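Local atomic coordinates of 16L protein (Yaba-like disease virus, PDB entry 6TQP), a protein that probably inhibits apoptosis as a viral Bcl-2-like protein by holding pro-apoptotic BH3 segments in a surface groove. Residues L69-T74 against V110-Y115; H81-I86 against E127-K132; V98-I103 against I141-I146. All blocks are in the same frame, centred on the assembly; numbering follows the deposited sequence.

Contact 1. Residues L69-T74 against V110-Y115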
loop_
_atom_site.group_PDB
_atom_site.type_symbol
_atom_site.label_atom_id
_atom_site.label_comp_id
_atom_site.label_asym_id
_atom_site.label_seq_id
_atom_site.Cartn_x
_atom_site.Cartn_y
_atom_site.Cartn_z
ATOM N N LEU A 69 0.981 -11.943 9.465
ATOM C CA LEU A 69 1.484 -10.763 10.162
ATOM C C LEU A 69 0.893 -10.594 11.556
ATOM O O LEU A 69 1.299 -9.669 12.270
ATOM C CB LEU A 69 1.186 -9.504 9.348
ATOM C CG LEU A 69 1.789 -9.435 7.952
ATOM C CD1 LEU A 69 1.178 -8.271 7.188
ATOM C CD2 LEU A 69 3.287 -9.294 8.052
ATOM N N LYS A 70 -0.060 -11.439 11.946
ATOM C CA LYS A 70 -0.707 -11.350 13.261
ATOM C C LYS A 70 -1.286 -9.953 13.494
ATOM O O LYS A 70 -1.072 -9.331 14.537
ATOM C CB LYS A 70 0.277 -11.724 14.369
ATOM C CG LYS A 70 1.008 -13.044 14.130
ATOM C CD LYS A 70 2.245 -13.188 15.017
ATOM C CE LYS A 70 1.875 -13.485 16.455
ATOM N NZ LYS A 70 1.235 -14.823 16.593
ATOM N N VAL A 71 -2.060 -9.470 12.520
ATOM C CA VAL A 71 -2.553 -8.096 12.574
ATOM C C VAL A 71 -3.491 -7.862 13.741
ATOM O O VAL A 71 -3.815 -6.706 14.043
ATOM C CB VAL A 71 -3.276 -7.711 11.273
ATOM C CG1 VAL A 71 -2.320 -7.794 10.101
ATOM C CG2 VAL A 71 -4.522 -8.587 11.082
ATOM N N ASP A 72 -3.979 -8.919 14.380
ATOM C CA ASP A 72 -4.798 -8.714 15.567
ATOM C C ASP A 72 -3.973 -8.174 16.730
ATOM O O ASP A 72 -4.540 -7.594 17.660
ATOM C CB ASP A 72 -5.495 -10.020 15.952
ATOM C CG ASP A 72 -4.519 -11.103 16.381
ATOM O OD1 ASP A 72 -4.291 -11.250 17.601
ATOM O OD2 ASP A 72 -3.972 -11.800 15.498
ATOM N N ASP A 73 -2.651 -8.329 16.687
ATOM C CA ASP A 73 -1.765 -7.860 17.749
ATOM C C ASP A 73 -1.319 -6.442 17.408
ATOM O O ASP A 73 -0.496 -6.248 16.509
ATOM C CB ASP A 73 -0.575 -8.807 17.892
ATOM C CG ASP A 73 0.409 -8.373 18.966
ATOM O OD1 ASP A 73 0.315 -7.231 19.457
ATOM O OD2 ASP A 73 1.283 -9.186 19.323
ATOM N N THR A 74 -1.865 -5.449 18.115
ATOM C CA THR A 74 -1.563 -4.049 17.836
ATOM C C THR A 74 -0.496 -3.482 18.760
ATOM O O THR A 74 -0.333 -2.258 18.824
ATOM C CB THR A 74 -2.829 -3.188 17.935
ATOM O OG1 THR A 74 -3.430 -3.355 19.225
ATOM C CG2 THR A 74 -3.820 -3.569 16.849
ATOM N N VAL A 110 -5.564 -1.959 8.336
ATOM C CA VAL A 110 -6.233 -0.894 9.073
ATOM C C VAL A 110 -7.689 -1.258 9.330
ATOM O O VAL A 110 -8.223 -1.034 10.428
ATOM C CB VAL A 110 -6.086 0.422 8.287
ATOM C CG1 VAL A 110 -7.174 1.399 8.610
ATOM C CG2 VAL A 110 -4.707 1.039 8.554
ATOM N N GLU A 111 -8.360 -1.820 8.321
ATOM C CA GLU A 111 -9.756 -2.208 8.496
ATOM C C GLU A 111 -9.898 -3.343 9.502
ATOM O O GLU A 111 -10.913 -3.424 10.202
ATOM C CB GLU A 111 -10.362 -2.605 7.149
ATOM C CG GLU A 111 -10.572 -1.422 6.198
ATOM C CD GLU A 111 -11.187 -1.830 4.870
ATOM O OE1 GLU A 111 -11.272 -3.047 4.596
ATOM O OE2 GLU A 111 -11.589 -0.930 4.102
ATOM N N MET A 112 -8.897 -4.220 9.599
ATOM C CA MET A 112 -8.973 -5.332 10.543
ATOM C C MET A 112 -8.665 -4.888 11.969
ATOM O O MET A 112 -9.463 -5.123 12.881
ATOM C CB MET A 112 -8.016 -6.445 10.120
ATOM C CG MET A 112 -8.531 -7.257 8.966
ATOM S SD MET A 112 -7.418 -8.591 8.529
ATOM C CE MET A 112 -8.440 -9.504 7.370
ATOM N N ASN A 113 -7.512 -4.254 12.185
ATOM C CA ASN A 113 -7.078 -3.924 13.537
ATOM C C ASN A 113 -7.756 -2.666 14.101
ATOM O O ASN A 113 -7.362 -2.201 15.175
ATOM C CB ASN A 113 -5.542 -3.791 13.580
ATOM C CG ASN A 113 -5.024 -2.523 12.919
ATOM O OD1 ASN A 113 -5.785 -1.619 12.580
ATOM N ND2 ASN A 113 -3.704 -2.448 12.755
ATOM N N GLY A 114 -8.763 -2.117 13.422
ATOM C CA GLY A 114 -9.525 -1.005 13.969
ATOM C C GLY A 114 -8.758 0.289 14.126
ATOM O O GLY A 114 -9.097 1.102 14.985
ATOM N N TYR A 115 -7.736 0.513 13.313
ATOM C CA TYR A 115 -6.959 1.736 13.439
ATOM C C TYR A 115 -7.843 2.949 13.186
ATOM O O TYR A 115 -8.577 3.000 12.197
ATOM C CB TYR A 115 -5.794 1.716 12.454
ATOM C CG TYR A 115 -4.997 2.996 12.408
ATOM C CD1 TYR A 115 -4.176 3.365 13.463
ATOM C CD2 TYR A 115 -5.035 3.820 11.289
ATOM C CE1 TYR A 115 -3.431 4.537 13.419
ATOM C CE2 TYR A 115 -4.292 4.989 11.234
ATOM C CZ TYR A 115 -3.493 5.341 12.298
ATOM O OH TYR A 115 -2.757 6.500 12.238
HETATM O O HOH W 1 -1.907 -4.708 13.977
#
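Val71 lays its CG2 methyl against the sulfur of Met112, with Val71 CG2 and Met112 SD 3.9 Å apart, and so joins an interhelical loop to the C-terminal end of helix 96-113 in the helical Bcl-2 fold. Residues 69-74 link helix 38-68 to helix 76-92. They begin with a Schellman motif, in which Lys70 leaves the helix with positive phi (54°), and run on through a type I beta turn from Lys70 to Asp73. Residues 110-115 carry the end of helix 96-113, beyond which Gly114 takes positive phi as well. Met112 CB faces the loop, but the extended chain carries the terminal methyl past it, so the sulfur meets the valine in passing while the side chain also lies on Ser63 and Cys66 of helix 38-68. Cys66 touches Val71 too, so it lies against both members of the pair.

Asn113 fills the rest of the interface. Its CB faces the loop: the carbonyl Val71 O lies 3.4 Å from Asn113 CB, and Thr74 CG2 lies 3.7 Å from the same CB. Because chi1 of Asn113 is 73°, CG sits in the crowded position between the backbone N and the carbonyl carbon. From there OD1 accepts a weak bond from the backbone N of Tyr115, bent to 129°, in the manner of an Asx turn, while ND2 points to a water. That water links loop and helix end where direct polar bonds are lacking. It accepts a hydrogen bond from Asn113 ND2 at 3.1 Å. The same water donates to two loop carbonyls, closely to Val71 O and at longer range to Asp73 O.

Contact 2. Residues H81-I86 against E127-K132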
loop_
_atom_site.group_PDB
_atom_site.type_symbol
_atom_site.label_atom_id
_atom_site.label_comp_id
_atom_site.label_asym_id
_atom_site.label_seq_id
_atom_site.Cartn_x
_atom_site.Cartn_y
_atom_site.Cartn_z
ATOM N N HIS A 81 7.214 -5.140 13.878
ATOM C CA HIS A 81 7.433 -6.383 13.146
ATOM C C HIS A 81 6.696 -6.376 11.807
ATOM O O HIS A 81 7.256 -6.772 10.775
ATOM C CB HIS A 81 6.979 -7.543 14.031
ATOM C CG HIS A 81 7.445 -8.889 13.582
ATOM N ND1 HIS A 81 8.659 -9.099 12.965
ATOM C CD2 HIS A 81 6.863 -10.106 13.694
ATOM C CE1 HIS A 81 8.795 -10.384 12.700
ATOM N NE2 HIS A 81 7.721 -11.017 13.132
ATOM N N ILE A 82 5.442 -5.918 11.796
ATOM C CA ILE A 82 4.690 -5.839 10.540
ATOM C C ILE A 82 5.380 -4.887 9.573
ATOM O O ILE A 82 5.544 -5.185 8.382
ATOM C CB ILE A 82 3.237 -5.401 10.811
ATOM C CG1 ILE A 82 2.519 -6.456 11.649
ATOM C CG2 ILE A 82 2.494 -5.149 9.498
ATOM C CD1 ILE A 82 1.171 -6.013 12.177
ATOM N N LYS A 83 5.767 -3.710 10.065
ATOM C CA LYS A 83 6.414 -2.726 9.206
ATOM C C LYS A 83 7.635 -3.332 8.536
ATOM O O LYS A 83 7.780 -3.284 7.310
ATOM C CB LYS A 83 6.821 -1.499 10.018
ATOM C CG LYS A 83 7.490 -0.390 9.202
ATOM C CD LYS A 83 8.242 0.593 10.093
ATOM C CE LYS A 83 9.708 0.218 10.238
ATOM N NZ LYS A 83 10.493 0.558 9.022
ATOM N N ASP A 84 8.524 -3.913 9.332
ATOM C CA ASP A 84 9.768 -4.430 8.781
ATOM C C ASP A 84 9.514 -5.555 7.784
ATOM O O ASP A 84 10.213 -5.653 6.769
ATOM C CB ASP A 84 10.680 -4.880 9.918
ATOM C CG ASP A 84 11.173 -3.711 10.749
ATOM O OD1 ASP A 84 11.291 -2.599 10.196
ATOM O OD2 ASP A 84 11.434 -3.891 11.946
ATOM N N GLN A 85 8.516 -6.405 8.037
ATOM C CA GLN A 85 8.223 -7.478 7.088
ATOM C C GLN A 85 7.699 -6.915 5.771
ATOM O O GLN A 85 8.078 -7.387 4.692
ATOM C CB GLN A 85 7.225 -8.470 7.692
ATOM C CG GLN A 85 7.819 -9.313 8.818
ATOM C CD GLN A 85 6.819 -10.270 9.440
ATOM O OE1 GLN A 85 6.802 -11.457 9.116
ATOM N NE2 GLN A 85 5.986 -9.761 10.345
ATOM N N ILE A 86 6.851 -5.885 5.829
ATOM C CA ILE A 86 6.327 -5.313 4.593
ATOM C C ILE A 86 7.445 -4.592 3.842
ATOM O O ILE A 86 7.619 -4.758 2.624
ATOM C CB ILE A 86 5.129 -4.388 4.899
ATOM C CG1 ILE A 86 3.962 -5.211 5.455
ATOM C CG2 ILE A 86 4.687 -3.658 3.652
ATOM C CD1 ILE A 86 2.766 -4.374 5.965
ATOM N N GLU A 127 3.113 5.940 7.688
ATOM C CA GLU A 127 4.083 6.909 7.182
ATOM C C GLU A 127 5.294 6.210 6.576
ATOM O O GLU A 127 5.705 6.512 5.450
ATOM C CB GLU A 127 4.525 7.835 8.316
ATOM C CG GLU A 127 3.534 8.922 8.658
ATOM C CD GLU A 127 3.589 10.070 7.676
ATOM O OE1 GLU A 127 4.594 10.168 6.934
ATOM O OE2 GLU A 127 2.631 10.871 7.648
ATOM N N ASP A 128 5.892 5.285 7.328
ATOM C CA ASP A 128 7.125 4.644 6.888
ATOM C C ASP A 128 6.929 3.880 5.584
ATOM O O ASP A 128 7.748 3.989 4.666
ATOM C CB ASP A 128 7.631 3.703 7.976
ATOM C CG ASP A 128 8.151 4.440 9.190
ATOM O OD1 ASP A 128 8.545 5.613 9.052
ATOM O OD2 ASP A 128 8.171 3.834 10.290
ATOM N N ILE A 129 5.855 3.097 5.481
ATOM C CA ILE A 129 5.625 2.332 4.257
ATOM C C ILE A 129 5.248 3.257 3.102
ATOM O O ILE A 129 5.621 3.009 1.947
ATOM C CB ILE A 129 4.560 1.249 4.494
ATOM C CG1 ILE A 129 5.056 0.255 5.547
ATOM C CG2 ILE A 129 4.254 0.513 3.185
ATOM C CD1 ILE A 129 4.036 -0.790 5.922
ATOM N N ALA A 130 4.507 4.335 3.382
ATOM C CA ALA A 130 4.250 5.325 2.338
ATOM C C ALA A 130 5.557 5.909 1.820
ATOM O O ALA A 130 5.715 6.131 0.615
ATOM C CB ALA A 130 3.340 6.439 2.870
ATOM N N LEU A 131 6.510 6.161 2.723
ATOM C CA LEU A 131 7.799 6.706 2.314
ATOM C C LEU A 131 8.512 5.748 1.375
ATOM O O LEU A 131 9.005 6.145 0.312
ATOM C CB LEU A 131 8.672 6.983 3.536
ATOM C CG LEU A 131 8.438 8.288 4.281
ATOM C CD1 LEU A 131 9.260 8.302 5.550
ATOM C CD2 LEU A 131 8.786 9.477 3.403
ATOM N N LYS A 132 8.573 4.473 1.751
ATOM C CA LYS A 132 9.267 3.496 0.923
ATOM C C LYS A 132 8.557 3.279 -0.403
ATOM O O LYS A 132 9.208 3.093 -1.435
ATOM C CB LYS A 132 9.392 2.171 1.665
ATOM C CG LYS A 132 10.408 2.164 2.783
ATOM C CD LYS A 132 11.832 2.434 2.314
ATOM C CE LYS A 132 12.337 1.311 1.428
ATOM N NZ LYS A 132 13.770 1.502 1.078
#
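Lys83 sends CG anti to its backbone N (chi1 -179°), then bends at chi3 and chi4, which lays its methylene chain against Asp128 and swings the ammonium off to one side. This is the outer edge of a pair of nearly parallel helices in the Bcl-2 fold: the axes of the short segments 81-86 and 127-132 approach to 10.3 Å, at an angle of 9°, with Lys83 and Ile129 level with each other. The carboxylate is met by carbon, Lys83 CD lying 3.2 Å from Asp128 OD2, whereas Lys83 NZ stays 4.2 Å from Asp128 OD2, beyond a salt bridge. Lys83 NZ instead pairs with its sequence neighbour, Asp84 OD1 at 3.5 Å. Asp84 is also bridged to Lys80 through OD2, while Asp128 probably feels the Lys83 charge only at longer range.

Further inside, the chemistry turns aliphatic. The CD1 methyl of Ile129 sits against the branches of Ile86, 3.7 Å from Ile86 CG2 and 3.8 Å from Ile86 CD1, and the two side chains cross at about a right angle. Ile102 of helix 96-113 packs on both isoleucines, with Ile106 and Ile109 of that helix adding to the layer, so the buried half of the contact rests on a helix that lies against both partners.

On another flank of helix 76-92 comes the bound peptide, presumably a BH3 segment in the canonical groove. His81 ND1 is hydrogen-bonded to an acidic side chain of the peptide, and Gln85 packs on one of its aromatic groups. Gln85 also covers His81 from within the helix: its NE2 stands 3.4 Å above the centre of the imidazole plane and makes a weak bond to the backbone carbonyl, His81 O.

Contact 3. Residues V98-I103 against I141-I146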
loop_
_atom_site.group_PDB
_atom_site.type_symbol
_atom_site.label_atom_id
_atom_site.label_comp_id
_atom_site.label_asym_id
_atom_site.label_seq_id
_atom_site.Cartn_x
_atom_site.Cartn_y
_atom_site.Cartn_z
ATOM N N VAL A 98 3.588 -4.378 -7.356
ATOM C CA VAL A 98 3.730 -4.807 -5.969
ATOM C C VAL A 98 3.352 -3.675 -5.021
ATOM O O VAL A 98 2.695 -3.892 -3.997
ATOM C CB VAL A 98 5.162 -5.307 -5.699
ATOM C CG1 VAL A 98 5.358 -5.602 -4.222
ATOM C CG2 VAL A 98 5.438 -6.546 -6.522
ATOM N N LYS A 99 3.786 -2.455 -5.332
ATOM C CA LYS A 99 3.468 -1.328 -4.464
ATOM C C LYS A 99 1.966 -1.139 -4.354
ATOM O O LYS A 99 1.446 -0.874 -3.266
ATOM C CB LYS A 99 4.137 -0.063 -4.988
ATOM C CG LYS A 99 5.645 -0.062 -4.786
ATOM C CD LYS A 99 6.319 1.144 -5.417
ATOM C CE LYS A 99 7.830 1.172 -5.112
ATOM N NZ LYS A 99 8.488 2.448 -5.565
ATOM N N LEU A 100 1.248 -1.293 -5.463
ATOM C CA LEU A 100 -0.205 -1.176 -5.408
ATOM C C LEU A 100 -0.794 -2.254 -4.515
ATOM O O LEU A 100 -1.649 -1.971 -3.669
ATOM C CB LEU A 100 -0.787 -1.258 -6.812
ATOM C CG LEU A 100 -0.466 -0.055 -7.704
ATOM C CD1 LEU A 100 -0.993 -0.302 -9.075
ATOM C CD2 LEU A 100 -1.077 1.240 -7.138
ATOM N N ALA A 101 -0.316 -3.493 -4.658
ATOM C CA ALA A 101 -0.805 -4.563 -3.798
ATOM C C ALA A 101 -0.546 -4.247 -2.333
ATOM O O ALA A 101 -1.390 -4.529 -1.474
ATOM C CB ALA A 101 -0.157 -5.890 -4.175
ATOM N N ILE A 102 0.609 -3.653 -2.022
ATOM C CA ILE A 102 0.912 -3.349 -0.624
ATOM C C ILE A 102 -0.019 -2.253 -0.095
ATOM O O ILE A 102 -0.424 -2.276 1.075
ATOM C CB ILE A 102 2.398 -2.981 -0.462
ATOM C CG1 ILE A 102 3.242 -4.249 -0.632
ATOM C CG2 ILE A 102 2.652 -2.353 0.899
ATOM C CD1 ILE A 102 4.737 -3.995 -0.714
ATOM N N ILE A 103 -0.373 -1.275 -0.927
ATOM C CA ILE A 103 -1.335 -0.269 -0.465
ATOM C C ILE A 103 -2.647 -0.944 -0.099
ATOM O O ILE A 103 -3.253 -0.642 0.934
ATOM C CB ILE A 103 -1.538 0.827 -1.525
ATOM C CG1 ILE A 103 -0.224 1.576 -1.738
ATOM C CG2 ILE A 103 -2.667 1.796 -1.105
ATOM C CD1 ILE A 103 -0.233 2.508 -2.941
ATOM N N ILE A 141 4.169 6.157 -11.051
ATOM C CA ILE A 141 3.263 7.065 -11.742
ATOM C C ILE A 141 3.077 6.623 -13.190
ATOM O O ILE A 141 1.951 6.565 -13.699
ATOM C CB ILE A 141 3.789 8.508 -11.627
ATOM C CG1 ILE A 141 3.677 8.987 -10.166
ATOM C CG2 ILE A 141 3.019 9.456 -12.573
ATOM C CD1 ILE A 141 4.312 10.338 -9.888
ATOM N N ASN A 142 4.170 6.268 -13.869
ATOM C CA ASN A 142 4.059 5.797 -15.248
ATOM C C ASN A 142 3.196 4.551 -15.352
ATOM O O ASN A 142 2.483 4.367 -16.344
ATOM C CB ASN A 142 5.446 5.513 -15.827
ATOM C CG ASN A 142 6.229 6.775 -16.091
ATOM O OD1 ASN A 142 5.664 7.871 -16.131
ATOM N ND2 ASN A 142 7.534 6.632 -16.284
ATOM N N PHE A 143 3.240 3.682 -14.348
ATOM C CA PHE A 143 2.463 2.452 -14.420
ATOM C C PHE A 143 0.972 2.738 -14.303
ATOM O O PHE A 143 0.167 2.138 -15.016
ATOM C CB PHE A 143 2.913 1.482 -13.331
ATOM C CG PHE A 143 2.159 0.194 -13.319
ATOM C CD1 PHE A 143 2.422 -0.785 -14.257
ATOM C CD2 PHE A 143 1.189 -0.042 -12.371
ATOM C CE1 PHE A 143 1.734 -1.974 -14.242
ATOM C CE2 PHE A 143 0.495 -1.228 -12.353
ATOM C CZ PHE A 143 0.762 -2.193 -13.286
ATOM N N ILE A 144 0.583 3.647 -13.408
ATOM C CA ILE A 144 -0.845 3.868 -13.204
ATOM C C ILE A 144 -1.410 4.834 -14.240
ATOM O O ILE A 144 -2.594 4.746 -14.585
ATOM C CB ILE A 144 -1.120 4.350 -11.771
ATOM C CG1 ILE A 144 -0.408 5.666 -11.491
ATOM C CG2 ILE A 144 -0.705 3.277 -10.774
ATOM C CD1 ILE A 144 -0.686 6.213 -10.105
ATOM N N ASN A 145 -0.603 5.770 -14.743
ATOM C CA ASN A 145 -1.025 6.566 -15.891
ATOM C C ASN A 145 -1.306 5.665 -17.084
ATOM O O ASN A 145 -2.407 5.667 -17.641
ATOM C CB ASN A 145 0.045 7.600 -16.259
ATOM C CG ASN A 145 0.047 8.808 -15.335
ATOM O OD1 ASN A 145 -0.915 9.064 -14.617
ATOM N ND2 ASN A 145 1.138 9.566 -15.368
ATOM N N ILE A 146 -0.306 4.876 -17.487
ATOM C CA ILE A 146 -0.431 4.048 -18.680
ATOM C C ILE A 146 -1.358 2.858 -18.453
ATOM O O ILE A 146 -1.828 2.255 -19.426
ATOM C CB ILE A 146 0.966 3.583 -19.137
ATOM C CG1 ILE A 146 1.830 4.789 -19.515
ATOM C CG2 ILE A 146 0.868 2.639 -20.332
ATOM C CD1 ILE A 146 3.326 4.533 -19.423
#
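Leu100 touches two neighbours on helix 137-148 with the same methyl. Its CD1 comes to the edge of the Phe143 ring, in the ring plane, 3.7 Å from Phe143 CE2, and Leu100 CD1 also lies 4.0 Å from Ile144 CG2. In this Bcl-2 fold the contact ties helix 96-113, which touches several of the surrounding helices, to the last helix of the model. It is entirely apolar and small, and the leucine crosses both partners at a slant. The nearest pair of backbones, at Leu100 CA and Ile144 CA, is still 9.3 Å apart, so side chains alone span the gap.

Torsions set the two partners from helix 137-148. Ile144 holds CG1 between its backbone N and carbonyl carbon (chi1 61°), leaving CG2 turned to the leucine. Phe143 has CG anti to the backbone N (chi1 179°), and its ring reaches the leucine through the CD2-CE2 side.

The next shell surrounds this group. Asp50 of helix 38-68 packs on both Leu100 and Ile144 and so bridges the two sides. The Phe143 ring also stacks with an aromatic side chain of the bound peptide; Leu100 thus borders, at its edge, a ring that also meets the peptide. The second leucine methyl completes the touch, Leu100 CD2 brushing Ile144 CG2 at 4.2 Å.

Helix 96-113 runs through the whole set: its end makes contact 1, its early part makes contact 3, and its Ile102 packs against both isoleucines of contact 2. Contacts 1 and 3 lie on opposite sides of the chain's centre, about 24 Å apart between centres. Contact 3 is buried and purely hydrocarbon; contact 2 is graded, charged outside and aliphatic within; contact 1, partly buried, joins a loop to a helix end through an apolar touch and a water-mediated link. Contacts 1 and 2 meet where Leu69 packs on Ile82 and Gln85. The bound peptide touches residues of all three, with contact 3 contributing most.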